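Local structure of DUF574 domain-containing protein (Thermobifida fusca, 2QE6) at residues S79-D83 against V149-F155; V175-V179 against E228-G232; G68-L72 against S190-M194; F231-V237 against G268-K273. The protein binds S-adenosylmethionine and is probably a methyltransferase that uses it as methyl donor, its substrate being unknown. The protein carries 1 engineered substitution. All coordinates share one frame; numbering follows the deposited sequence.

Interaction 1: S79-D83 against V149-F155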
loop_
_atom_site.group_PDB
_atom_site.type_symbol
_atom_site.label_atom_id
_atom_site.label_comp_id
_atom_site.label_asym_id
_atom_site.label_seq_id
_atom_site.Cartn_x
_atom_site.Cartn_y
_atom_site.Cartn_z
ATOM N N SER A 79 1.908 5.694 -16.878
ATOM C CA SER A 79 2.470 4.439 -17.367
ATOM C C SER A 79 3.586 3.879 -16.498
ATOM O O SER A 79 4.123 2.862 -16.842
ATOM C CB SER A 79 2.961 4.595 -18.820
ATOM O OG SER A 79 1.878 4.961 -19.620
ATOM N N GLN A 80 3.858 4.501 -15.337
ATOM C CA GLN A 80 5.014 4.183 -14.500
ATOM C C GLN A 80 4.558 4.204 -13.067
ATOM O O GLN A 80 4.080 5.235 -12.632
ATOM C CB GLN A 80 6.119 5.259 -14.601
ATOM C CG GLN A 80 6.482 5.696 -15.999
ATOM C CD GLN A 80 7.755 6.519 -16.077
ATOM O OE1 GLN A 80 8.792 6.029 -16.532
ATOM N NE2 GLN A 80 7.681 7.782 -15.685
ATOM N N PHE A 81 4.675 3.078 -12.358
ATOM C CA PHE A 81 4.250 2.988 -10.943
ATOM C C PHE A 81 5.392 2.441 -10.099
ATOM O O PHE A 81 6.102 1.500 -10.508
ATOM C CB PHE A 81 3.016 2.068 -10.769
ATOM C CG PHE A 81 1.816 2.498 -11.551
ATOM C CD1 PHE A 81 1.762 2.338 -12.915
ATOM C CD2 PHE A 81 0.768 3.123 -10.932
ATOM C CE1 PHE A 81 0.657 2.759 -13.641
ATOM C CE2 PHE A 81 -0.341 3.561 -11.668
ATOM C CZ PHE A 81 -0.396 3.363 -13.008
ATOM N N LEU A 82 5.556 3.035 -8.917
ATOM C CA LEU A 82 6.443 2.531 -7.883
ATOM C C LEU A 82 5.589 2.190 -6.668
ATOM O O LEU A 82 4.993 3.060 -6.040
ATOM C CB LEU A 82 7.506 3.575 -7.530
ATOM C CG LEU A 82 8.539 3.183 -6.474
ATOM C CD1 LEU A 82 9.250 1.872 -6.840
ATOM C CD2 LEU A 82 9.545 4.338 -6.280
ATOM N N ASP A 83 5.483 0.905 -6.384
ATOM C CA ASP A 83 4.538 0.407 -5.407
ATOM C C ASP A 83 5.330 -0.003 -4.170
ATOM O O ASP A 83 5.922 -1.102 -4.102
ATOM C CB ASP A 83 3.751 -0.746 -6.019
ATOM C CG ASP A 83 2.599 -1.272 -5.126
ATOM O OD1 ASP A 83 2.383 -0.770 -3.988
ATOM O OD2 ASP A 83 1.917 -2.245 -5.587
ATOM N N VAL A 149 14.530 0.225 -10.455
ATOM C CA VAL A 149 13.933 1.557 -10.579
ATOM C C VAL A 149 14.503 2.332 -11.754
ATOM O O VAL A 149 13.734 2.828 -12.592
ATOM C CB VAL A 149 14.031 2.360 -9.263
ATOM C CG1 VAL A 149 13.608 3.797 -9.464
ATOM C CG2 VAL A 149 13.147 1.713 -8.252
ATOM N N ARG A 150 15.832 2.403 -11.846
ATOM C CA ARG A 150 16.461 3.216 -12.892
ATOM C C ARG A 150 16.206 2.693 -14.298
ATOM O O ARG A 150 16.038 3.483 -15.224
ATOM C CB ARG A 150 17.957 3.429 -12.610
ATOM C CG ARG A 150 18.153 4.311 -11.356
ATOM C CD ARG A 150 19.220 5.384 -11.514
ATOM N NE ARG A 150 20.552 4.811 -11.323
ATOM C CZ ARG A 150 21.528 5.326 -10.571
ATOM N NH1 ARG A 150 21.377 6.471 -9.913
ATOM N NH2 ARG A 150 22.688 4.683 -10.489
ATOM N N ARG A 151 16.109 1.378 -14.451
ATOM C CA ARG A 151 15.808 0.812 -15.761
ATOM C C ARG A 151 14.311 0.793 -16.108
ATOM O O ARG A 151 13.968 0.601 -17.267
ATOM C CB ARG A 151 16.399 -0.592 -15.898
ATOM C CG ARG A 151 15.558 -1.695 -15.303
ATOM C CD ARG A 151 16.325 -3.033 -15.210
ATOM N NE ARG A 151 15.488 -4.038 -14.539
ATOM C CZ ARG A 151 14.493 -4.723 -15.118
ATOM N NH1 ARG A 151 14.206 -4.556 -16.414
ATOM N NH2 ARG A 151 13.790 -5.602 -14.399
HETATM N N MSE A 152 13.432 0.997 -15.126
HETATM C CA MSE A 152 11.973 0.905 -15.343
HETATM C C MSE A 152 11.234 2.232 -15.321
HETATM O O MSE A 152 10.255 2.398 -16.029
HETATM C CB MSE A 152 11.337 0.035 -14.255
HETATM C CG MSE A 152 11.729 -1.420 -14.347
HETATM SE SE MSE A 152 10.679 -2.310 -15.679
HETATM C CE MSE A 152 10.480 -3.865 -14.549
ATOM N N ILE A 153 11.682 3.154 -14.478
ATOM C CA ILE A 153 10.989 4.418 -14.291
ATOM C C ILE A 153 11.876 5.596 -14.671
ATOM O O ILE A 153 12.986 5.741 -14.180
ATOM C CB ILE A 153 10.520 4.567 -12.826
ATOM C CG1 ILE A 153 9.653 3.351 -12.436
ATOM C CG2 ILE A 153 9.791 5.878 -12.629
ATOM C CD1 ILE A 153 9.178 3.344 -11.027
ATOM N N ASP A 154 11.367 6.427 -15.568
ATOM C CA ASP A 154 11.997 7.691 -15.941
ATOM C C ASP A 154 11.284 8.775 -15.149
ATOM O O ASP A 154 10.135 9.096 -15.440
ATOM C CB ASP A 154 11.821 7.916 -17.437
ATOM C CG ASP A 154 12.358 9.243 -17.905
ATOM O OD1 ASP A 154 13.009 9.967 -17.124
ATOM O OD2 ASP A 154 12.103 9.566 -19.070
ATOM N N PHE A 155 11.942 9.293 -14.113
ATOM C CA PHE A 155 11.306 10.253 -13.230
ATOM C C PHE A 155 11.220 11.659 -13.852
ATOM O O PHE A 155 10.622 12.551 -13.258
ATOM C CB PHE A 155 11.988 10.297 -11.860
ATOM C CG PHE A 155 11.623 9.151 -10.963
ATOM C CD1 PHE A 155 10.349 9.065 -10.405
ATOM C CD2 PHE A 155 12.550 8.161 -10.669
ATOM C CE1 PHE A 155 10.016 8.016 -9.577
ATOM C CE2 PHE A 155 12.215 7.108 -9.837
ATOM C CZ PHE A 155 10.960 7.036 -9.293
#
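Gln80 sets its CG anti to its own carbonyl carbon (chi1 -47°) and then runs extended, which carries the terminal amide across to the backbone of Asp154, just beyond helix 147-152. Strand 80-84 belongs to the parallel part of the Rossmann-like methyltransferase sheet, and this contact joins it to the chain segment leading from that helix towards strand 160-163. The amide grips one residue with two bonds, much as a neighbouring strand would. Asp154 N donates to Gln80 OE1 at 2.8 Å, while Gln80 NE2 donates to Asp154 O at 2.8 Å, the acceptor lying close to the amide plane although NE2 itself sits above the Asp154 carbonyl plane. NE2 has a second acceptor in Pro158 O, so the buried amide is held from several directions. With an alanine here, the N-H and carbonyl of Asp154 would probably lose these two mates, and the segment after the helix would be freer to shift. Below the amide the contact turns apolar. Ile153 sends CD1 to 3.9 Å from Leu82 CB, and Leu82, whose CG is anti to the backbone N (chi1 -179°), crosses Val149 at about a right angle, its CD1 4.1 Å from Val149 CG2. The other methyl of Leu82, CD2, reaches the edge of the Phe155 ring, 4.3 Å from CZ, while Ile153 CG2 sits over the centre of one face of that ring.

Interaction 2: V175-V179 against E228-G232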
loop_
_atom_site.group_PDB
_atom_site.type_symbol
_atom_site.label_atom_id
_atom_site.label_comp_id
_atom_site.label_asym_id
_atom_site.label_seq_id
_atom_site.Cartn_x
_atom_site.Cartn_y
_atom_site.Cartn_z
ATOM N N VAL A 175 8.489 10.021 9.081
ATOM C CA VAL A 175 7.485 10.158 8.017
ATOM C C VAL A 175 7.694 11.384 7.103
ATOM O O VAL A 175 7.617 11.266 5.871
ATOM C CB VAL A 175 6.040 10.126 8.573
ATOM C CG1 VAL A 175 5.737 11.404 9.443
ATOM C CG2 VAL A 175 5.037 9.961 7.431
ATOM N N ASP A 176 8.000 12.550 7.686
ATOM C CA ASP A 176 8.080 13.792 6.892
ATOM C C ASP A 176 9.177 13.693 5.840
ATOM O O ASP A 176 8.924 13.938 4.668
ATOM C CB ASP A 176 8.291 15.038 7.751
ATOM C CG ASP A 176 7.052 15.413 8.565
ATOM O OD1 ASP A 176 5.929 14.935 8.281
ATOM O OD2 ASP A 176 7.192 16.197 9.512
ATOM N N ARG A 177 10.369 13.282 6.259
ATOM C CA ARG A 177 11.503 13.159 5.364
ATOM C C ARG A 177 11.283 12.042 4.343
ATOM O O ARG A 177 11.666 12.170 3.160
ATOM C CB ARG A 177 12.803 12.914 6.167
ATOM C CG ARG A 177 13.920 12.181 5.383
ATOM C CD ARG A 177 15.082 11.673 6.270
ATOM N NE ARG A 177 14.809 10.415 7.000
ATOM C CZ ARG A 177 14.902 9.185 6.480
ATOM N NH1 ARG A 177 15.236 8.995 5.205
ATOM N NH2 ARG A 177 14.653 8.127 7.247
ATOM N N VAL A 178 10.693 10.930 4.783
ATOM C CA VAL A 178 10.540 9.766 3.888
ATOM C C VAL A 178 9.535 10.060 2.769
ATOM O O VAL A 178 9.853 9.893 1.581
ATOM C CB VAL A 178 10.193 8.451 4.672
ATOM C CG1 VAL A 178 9.676 7.363 3.714
ATOM C CG2 VAL A 178 11.444 7.954 5.476
ATOM N N VAL A 179 8.334 10.515 3.127
ATOM C CA VAL A 179 7.311 10.754 2.097
ATOM C C VAL A 179 7.723 11.952 1.235
ATOM O O VAL A 179 7.525 11.932 0.029
ATOM C CB VAL A 179 5.879 10.904 2.660
ATOM C CG1 VAL A 179 4.852 11.102 1.502
ATOM C CG2 VAL A 179 5.525 9.642 3.480
ATOM N N GLU A 228 -3.629 13.981 5.156
ATOM C CA GLU A 228 -3.641 14.974 4.078
ATOM C C GLU A 228 -2.328 15.719 4.021
ATOM O O GLU A 228 -1.814 15.988 2.953
ATOM C CB GLU A 228 -4.745 16.005 4.254
ATOM C CG GLU A 228 -6.179 15.487 4.097
ATOM C CD GLU A 228 -7.236 16.584 4.381
ATOM O OE1 GLU A 228 -6.908 17.767 4.093
ATOM O OE2 GLU A 228 -8.357 16.254 4.870
ATOM N N ARG A 229 -1.788 16.025 5.186
ATOM C CA ARG A 229 -0.538 16.749 5.286
ATOM C C ARG A 229 0.608 16.057 4.574
ATOM O O ARG A 229 1.529 16.722 4.095
ATOM C CB ARG A 229 -0.188 16.925 6.747
ATOM C CG ARG A 229 0.975 17.811 7.038
ATOM C CD ARG A 229 1.149 17.964 8.554
ATOM N NE ARG A 229 2.553 18.233 8.787
ATOM C CZ ARG A 229 3.466 17.326 9.133
ATOM N NH1 ARG A 229 3.135 16.066 9.367
ATOM N NH2 ARG A 229 4.726 17.706 9.288
ATOM N N GLN A 230 0.585 14.738 4.533
ATOM C CA GLN A 230 1.683 13.971 3.919
ATOM C C GLN A 230 1.616 13.983 2.399
ATOM O O GLN A 230 2.520 13.506 1.718
ATOM C CB GLN A 230 1.721 12.545 4.466
ATOM C CG GLN A 230 2.149 12.493 5.946
ATOM C CD GLN A 230 3.474 13.092 6.181
ATOM O OE1 GLN A 230 4.363 13.011 5.324
ATOM N NE2 GLN A 230 3.642 13.748 7.358
ATOM N N PHE A 231 0.547 14.570 1.870
ATOM C CA PHE A 231 0.466 14.887 0.448
ATOM C C PHE A 231 1.186 16.224 0.112
ATOM O O PHE A 231 1.301 16.575 -1.043
ATOM C CB PHE A 231 -0.999 14.891 -0.005
ATOM C CG PHE A 231 -1.628 13.510 -0.018
ATOM C CD1 PHE A 231 -2.215 12.991 1.116
ATOM C CD2 PHE A 231 -1.587 12.723 -1.154
ATOM C CE1 PHE A 231 -2.751 11.714 1.121
ATOM C CE2 PHE A 231 -2.141 11.440 -1.164
ATOM C CZ PHE A 231 -2.727 10.943 -0.037
ATOM N N GLY A 232 1.675 16.961 1.120
ATOM C CA GLY A 232 2.458 18.191 0.869
ATOM C C GLY A 232 1.685 19.149 -0.017
ATOM O O GLY A 232 0.511 19.302 0.156
HETATM O O HOH W 1 6.182 14.452 4.038
#
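This is a polar contact between a helix and the turn that ends another: the first turn of helix 175-185 meets the end of helix 224-229 beside the central sheet, with charged groups at the outside and valines beneath. Asp176 and Gln230 carry it. Gln230 NE2 donates to Asp176 OD1 at 2.7 Å in a nearly straight bond (167°); the carboxylate and amide planes are almost coplanar, and OD1 is met nearly along its C-O axis. The bend of Gln230 at chi2 (-58°) turns the amide towards the helix. Its other end, OE1, accepts from a water at 2.7 Å that also donates to Asp176 O, so both ends of the amide are tied to the same residue, one directly and one through solvent. Arg229 comes in from the exposed side as an extended chain and forms a salt bridge with the same carboxylate. Its NH2 lies 2.9 Å from Asp176 OD2, which sits at the guanidinium edge, yet the two planes are 67° apart and NH2 approaches from above the carboxylate; the bond from NH1 to OD1 is weak. Under the polar layer, Val175 CG2 packs against Gln230 CD at 3.7 Å, and Val179 CG1 touches the backbone O of Gln230 at 3.4 Å. Val179 and Gln230 both continue onto Met194 of strand 191-197. A type I turn from Arg229 to Gly232 ends the segment; at Gly232, with positive phi, the chain leaves helical geometry towards strand 235-243, within the helical layer that flanks the sheet of a Rossmann-like methyltransferase.

Interaction 3: G68-L72 against S190-M194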
loop_
_atom_site.group_PDB
_atom_site.type_symbol
_atom_site.label_atom_id
_atom_site.label_comp_id
_atom_site.label_asym_id
_atom_site.label_seq_id
_atom_site.Cartn_x
_atom_site.Cartn_y
_atom_site.Cartn_z
ATOM N N GLY A 68 -8.059 2.868 -7.532
ATOM C CA GLY A 68 -7.081 3.937 -7.666
ATOM C C GLY A 68 -6.086 3.676 -8.787
ATOM O O GLY A 68 -5.764 4.549 -9.559
ATOM N N VAL A 69 -5.603 2.450 -8.896
ATOM C CA VAL A 69 -4.672 2.122 -9.959
ATOM C C VAL A 69 -5.380 2.237 -11.306
ATOM O O VAL A 69 -4.797 2.705 -12.260
ATOM C CB VAL A 69 -4.018 0.759 -9.735
ATOM C CG1 VAL A 69 -3.229 0.356 -10.922
ATOM C CG2 VAL A 69 -3.150 0.803 -8.482
ATOM N N ARG A 70 -6.638 1.807 -11.379
ATOM C CA ARG A 70 -7.430 1.940 -12.601
ATOM C C ARG A 70 -7.602 3.413 -12.985
ATOM O O ARG A 70 -7.509 3.764 -14.155
ATOM C CB ARG A 70 -8.798 1.266 -12.446
ATOM C CG ARG A 70 -9.633 1.274 -13.720
ATOM C CD ARG A 70 -10.991 0.611 -13.537
ATOM N NE ARG A 70 -11.803 1.307 -12.537
ATOM C CZ ARG A 70 -12.400 0.740 -11.492
ATOM N NH1 ARG A 70 -12.303 -0.567 -11.273
ATOM N NH2 ARG A 70 -13.111 1.495 -10.664
ATOM N N PHE A 71 -7.842 4.282 -11.997
ATOM C CA PHE A 71 -7.920 5.728 -12.256
ATOM C C PHE A 71 -6.589 6.245 -12.824
ATOM O O PHE A 71 -6.545 6.944 -13.844
ATOM C CB PHE A 71 -8.296 6.502 -10.976
ATOM C CG PHE A 71 -7.954 7.966 -11.023
ATOM C CD1 PHE A 71 -8.752 8.858 -11.702
ATOM C CD2 PHE A 71 -6.850 8.457 -10.338
ATOM C CE1 PHE A 71 -8.429 10.229 -11.750
ATOM C CE2 PHE A 71 -6.513 9.811 -10.405
ATOM C CZ PHE A 71 -7.304 10.690 -11.099
ATOM N N LEU A 72 -5.502 5.864 -12.180
ATOM C CA LEU A 72 -4.174 6.359 -12.537
ATOM C C LEU A 72 -3.725 5.907 -13.906
ATOM O O LEU A 72 -3.225 6.716 -14.695
ATOM C CB LEU A 72 -3.159 5.909 -11.493
ATOM C CG LEU A 72 -3.222 6.609 -10.149
ATOM C CD1 LEU A 72 -2.392 5.857 -9.124
ATOM C CD2 LEU A 72 -2.839 8.110 -10.243
ATOM N N SER A 190 2.722 13.987 -11.887
ATOM C CA SER A 190 2.823 12.726 -11.203
ATOM C C SER A 190 1.773 12.657 -10.103
ATOM O O SER A 190 1.145 13.668 -9.772
ATOM C CB SER A 190 4.212 12.611 -10.611
ATOM O OG SER A 190 5.169 12.384 -11.631
ATOM N N TYR A 191 1.607 11.471 -9.533
ATOM C CA TYR A 191 0.672 11.274 -8.434
ATOM C C TYR A 191 1.315 10.550 -7.268
ATOM O O TYR A 191 2.265 9.791 -7.453
ATOM C CB TYR A 191 -0.543 10.480 -8.917
ATOM C CG TYR A 191 -1.371 11.189 -9.971
ATOM C CD1 TYR A 191 -1.007 11.164 -11.289
ATOM C CD2 TYR A 191 -2.527 11.893 -9.623
ATOM C CE1 TYR A 191 -1.787 11.800 -12.274
ATOM C CE2 TYR A 191 -3.311 12.527 -10.575
ATOM C CZ TYR A 191 -2.932 12.468 -11.907
ATOM O OH TYR A 191 -3.676 13.111 -12.844
ATOM N N LEU A 192 0.792 10.829 -6.067
ATOM C CA LEU A 192 1.033 10.061 -4.852
ATOM C C LEU A 192 -0.297 9.456 -4.392
ATOM O O LEU A 192 -1.274 10.188 -4.208
ATOM C CB LEU A 192 1.582 10.967 -3.751
ATOM C CG LEU A 192 1.961 10.336 -2.405
ATOM C CD1 LEU A 192 3.050 9.314 -2.562
ATOM C CD2 LEU A 192 2.359 11.471 -1.422
ATOM N N PHE A 193 -0.336 8.131 -4.273
ATOM C CA PHE A 193 -1.537 7.359 -3.848
ATOM C C PHE A 193 -1.161 6.682 -2.513
ATOM O O PHE A 193 -0.229 5.880 -2.466
ATOM C CB PHE A 193 -1.863 6.349 -4.966
ATOM C CG PHE A 193 -3.019 5.404 -4.704
ATOM C CD1 PHE A 193 -3.969 5.629 -3.718
ATOM C CD2 PHE A 193 -3.199 4.301 -5.554
ATOM C CE1 PHE A 193 -5.057 4.773 -3.550
ATOM C CE2 PHE A 193 -4.272 3.426 -5.373
ATOM C CZ PHE A 193 -5.220 3.680 -4.373
HETATM N N MSE A 194 -1.823 7.056 -1.411
HETATM C CA MSE A 194 -1.576 6.416 -0.140
HETATM C C MSE A 194 -2.867 6.000 0.551
HETATM O O MSE A 194 -3.918 6.617 0.339
HETATM C CB MSE A 194 -0.844 7.384 0.807
HETATM C CG MSE A 194 0.358 8.042 0.165
HETATM SE SE MSE A 194 1.505 8.871 1.496
HETATM C CE MSE A 194 0.531 10.539 1.828
#
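Helix 54-75 packs on the central sheet of the Rossmann-like methyltransferase fold here, its 68-72 segment running antiparallel to residues 191-194 of strand 191-197 (171°) with the two axes 10.5 Å apart. The interface is apolar, with no hydrogen bond between the two segments. Leu72 is central to it, its two methyls divided between two aromatic rings. CD2 lies over one face of Tyr191 in a CH-pi contact, 3.9 Å from the ring centroid and 28° off the normal, while CD1 comes to 4.0 Å from Phe193 CD2. Tyr191 also meets Phe71, ring to ring, at 4.2 Å between their CE2 atoms, and Phe71 in turn makes a cation-pi contact with Arg248. One turn before Leu72, at Gly68, the helix backbone meets the ring of Phe193. With Phe193 CG anti to its backbone N (chi1 177°), the ring reaches Gly68, where a CB would collide with CZ; the absence of a side chain lets the aromatic ring lie directly against the helix. Val69 flanks the same ring with CG2, and Ile269 of the next strand touches it too. The closest approach of Phe193 to the helix is CE2 to Gly68 CA, at 3.7 Å.

Interaction 4: F231-V237 against G268-K273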
loop_
_atom_site.group_PDB
_atom_site.type_symbol
_atom_site.label_atom_id
_atom_site.label_comp_id
_atom_site.label_asym_id
_atom_site.label_seq_id
_atom_site.Cartn_x
_atom_site.Cartn_y
_atom_site.Cartn_z
ATOM N N PHE A 231 0.547 14.570 1.870
ATOM C CA PHE A 231 0.466 14.887 0.448
ATOM C C PHE A 231 1.186 16.224 0.112
ATOM O O PHE A 231 1.301 16.575 -1.043
ATOM C CB PHE A 231 -0.999 14.891 -0.005
ATOM C CG PHE A 231 -1.628 13.510 -0.018
ATOM C CD1 PHE A 231 -2.215 12.991 1.116
ATOM C CD2 PHE A 231 -1.587 12.723 -1.154
ATOM C CE1 PHE A 231 -2.751 11.714 1.121
ATOM C CE2 PHE A 231 -2.141 11.440 -1.164
ATOM C CZ PHE A 231 -2.727 10.943 -0.037
ATOM N N GLY A 232 1.675 16.961 1.120
ATOM C CA GLY A 232 2.458 18.191 0.869
ATOM C C GLY A 232 1.685 19.149 -0.017
ATOM O O GLY A 232 0.511 19.302 0.156
ATOM N N ASP A 233 2.358 19.755 -0.985
ATOM C CA ASP A 233 1.759 20.641 -1.998
ATOM C C ASP A 233 0.985 19.954 -3.080
ATOM O O ASP A 233 0.563 20.608 -4.030
ATOM C CB ASP A 233 2.859 21.337 -2.830
ATOM C CG ASP A 233 3.755 22.229 -2.024
ATOM O OD1 ASP A 233 3.335 22.691 -0.927
ATOM O OD2 ASP A 233 4.882 22.479 -2.529
ATOM N N PHE A 234 0.907 18.642 -3.070
ATOM C CA PHE A 234 0.215 17.973 -4.164
ATOM C C PHE A 234 -1.279 18.356 -4.126
ATOM O O PHE A 234 -1.820 18.625 -3.080
ATOM C CB PHE A 234 0.399 16.459 -4.071
ATOM C CG PHE A 234 1.727 15.950 -4.576
ATOM C CD1 PHE A 234 2.888 16.702 -4.462
ATOM C CD2 PHE A 234 1.817 14.662 -5.102
ATOM C CE1 PHE A 234 4.103 16.186 -4.909
ATOM C CE2 PHE A 234 3.021 14.151 -5.554
ATOM C CZ PHE A 234 4.170 14.903 -5.445
ATOM N N GLU A 235 -1.944 18.359 -5.271
ATOM C CA GLU A 235 -3.354 18.727 -5.309
ATOM C C GLU A 235 -4.217 17.457 -5.240
ATOM O O GLU A 235 -4.179 16.642 -6.154
ATOM C CB GLU A 235 -3.646 19.501 -6.585
ATOM C CG GLU A 235 -5.082 19.905 -6.764
ATOM C CD GLU A 235 -5.283 20.705 -8.008
ATOM O OE1 GLU A 235 -5.350 20.106 -9.110
ATOM O OE2 GLU A 235 -5.353 21.935 -7.867
ATOM N N LEU A 236 -4.992 17.298 -4.166
ATOM C CA LEU A 236 -5.776 16.071 -3.961
ATOM C C LEU A 236 -6.828 15.969 -5.040
ATOM O O LEU A 236 -7.512 16.951 -5.337
ATOM C CB LEU A 236 -6.441 16.050 -2.590
ATOM C CG LEU A 236 -5.538 15.819 -1.358
ATOM C CD1 LEU A 236 -6.342 16.187 -0.121
ATOM C CD2 LEU A 236 -5.037 14.380 -1.316
ATOM N N VAL A 237 -6.954 14.804 -5.656
ATOM C CA VAL A 237 -8.019 14.606 -6.629
ATOM C C VAL A 237 -9.287 14.276 -5.820
ATOM O O VAL A 237 -9.199 13.737 -4.727
ATOM C CB VAL A 237 -7.694 13.493 -7.689
ATOM C CG1 VAL A 237 -6.244 13.589 -8.169
ATOM C CG2 VAL A 237 -7.968 12.131 -7.144
ATOM N N GLY A 268 -6.255 8.539 -0.274
ATOM C CA GLY A 268 -6.140 9.806 -0.983
ATOM C C GLY A 268 -5.183 9.648 -2.154
ATOM O O GLY A 268 -4.263 8.854 -2.096
ATOM N N ILE A 269 -5.432 10.391 -3.220
ATOM C CA ILE A 269 -4.509 10.503 -4.340
ATOM C C ILE A 269 -4.333 11.995 -4.621
ATOM O O ILE A 269 -5.314 12.738 -4.700
ATOM C CB ILE A 269 -5.017 9.821 -5.608
ATOM C CG1 ILE A 269 -5.098 8.314 -5.413
ATOM C CG2 ILE A 269 -4.060 10.110 -6.807
ATOM C CD1 ILE A 269 -5.441 7.576 -6.684
ATOM N N GLY A 270 -3.087 12.428 -4.710
ATOM C CA GLY A 270 -2.753 13.815 -4.994
ATOM C C GLY A 270 -1.865 13.927 -6.214
ATOM O O GLY A 270 -1.039 13.044 -6.475
ATOM N N ARG A 271 -2.014 15.032 -6.939
ATOM C CA ARG A 271 -1.266 15.271 -8.165
ATOM C C ARG A 271 -0.221 16.375 -7.939
ATOM O O ARG A 271 -0.512 17.395 -7.347
ATOM C CB ARG A 271 -2.236 15.663 -9.277
ATOM C CG ARG A 271 -1.616 15.846 -10.639
ATOM C CD ARG A 271 -2.648 16.247 -11.654
ATOM N NE ARG A 271 -3.258 17.536 -11.347
ATOM C CZ ARG A 271 -2.754 18.712 -11.707
ATOM N NH1 ARG A 271 -1.644 18.773 -12.402
ATOM N NH2 ARG A 271 -3.368 19.828 -11.367
ATOM N N LYS A 272 0.998 16.152 -8.421
ATOM C CA LYS A 272 2.058 17.157 -8.372
ATOM C C LYS A 272 1.824 18.170 -9.459
ATOM O O LYS A 272 1.656 17.818 -10.604
ATOM C CB LYS A 272 3.450 16.512 -8.558
ATOM C CG LYS A 272 4.559 17.454 -8.309
ATOM C CD LYS A 272 5.902 16.755 -8.134
ATOM C CE LYS A 272 6.971 17.685 -7.568
ATOM N NZ LYS A 272 8.264 16.938 -7.356
ATOM N N LYS A 273 1.798 19.440 -9.102
ATOM C CA LYS A 273 1.533 20.481 -10.085
ATOM C C LYS A 273 2.803 20.908 -10.767
ATOM O O LYS A 273 3.879 20.810 -10.179
ATOM C CB LYS A 273 0.887 21.680 -9.407
ATOM C CG LYS A 273 -0.470 21.343 -8.834
ATOM C CD LYS A 273 -1.284 22.577 -8.498
ATOM C CE LYS A 273 -1.014 23.093 -7.089
ATOM N NZ LYS A 273 -1.480 24.526 -7.029
HETATM O O HOH W 2 2.091 20.290 -6.297
HETATM O O HOH W 3 -5.497 17.298 -8.902
HETATM O O HOH W 4 -8.101 11.728 -3.327
#
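Glu235, Phe234 and Arg271 give up the most surface where the edge strand 235-243 pairs with strand 265-271, and each does so differently. Glu235 and Arg271 form an antiparallel hydrogen-bonded pair: Glu235 N donates to Arg271 O at 2.7 Å, and Arg271 N donates back to Glu235 O. Their side chains lie side by side on one face of the sheet, pointing the same way. The bend of Arg271 at chi3 (63°) brings its NH2 to 3.0 Å from Glu235 OE1, a salt bridge in which NH2 comes from above the carboxylate plane. A water donates to both Glu235 O and OE1 and accepts a weak bond from Arg271 NE, bridging the two side chains.

Phe234, just before the strand, lays its ring against Lys272. CB of Lys272 stands over one face, 3.8 Å from the ring centroid, and the extended lysine chain continues past the ring to place NZ on the backbone O atoms of Leu186 and Arg183. The ring edge faces Gly270 O, 3.6 Å from CD2. A serine in place of Phe234 would probably open a gap beside Lys272 and leave its aliphatic chain without the surface it rests on.

Further along, Leu236 faces Gly270 in a non-hydrogen-bonded pair with a CA-CA distance of only 3.9 Å, and Val237 N donates to Ile269 O in its carbonyl plane at 2.8 Å. Phe231 turns its ring edge to Gly268 O, 3.3 Å from CZ. A type II' turn from Phe231 to Phe234 leads into this antiparallel pair, the 7-6 end of the 3-2-1-4-5-7-6 sheet characteristic of class I methyltransferases.

Interactions 1, 3 and 4 all reach the one mixed sheet, whereas interaction 2 joins elements beside it. Interaction 3 is buried and wholly apolar; interaction 1, also buried, combines a two-bond amide grip with aliphatic packing. Interactions 2 and 4 each add a salt bridge between exposed or partly exposed side chains, and both include bridging waters, although interaction 2 is mostly buried and interaction 4 only partly so. Phe231 and Gly232 are common to interactions 2 and 4, and Phe231 also packs on Leu192 and Met194 of interaction 3. Strands 191-197 and 265-271 are neighbours, tying interaction 3 to interaction 4, while Phe81 CE2 meets Leu72 CB at 3.7 Å between interactions 1 and 3.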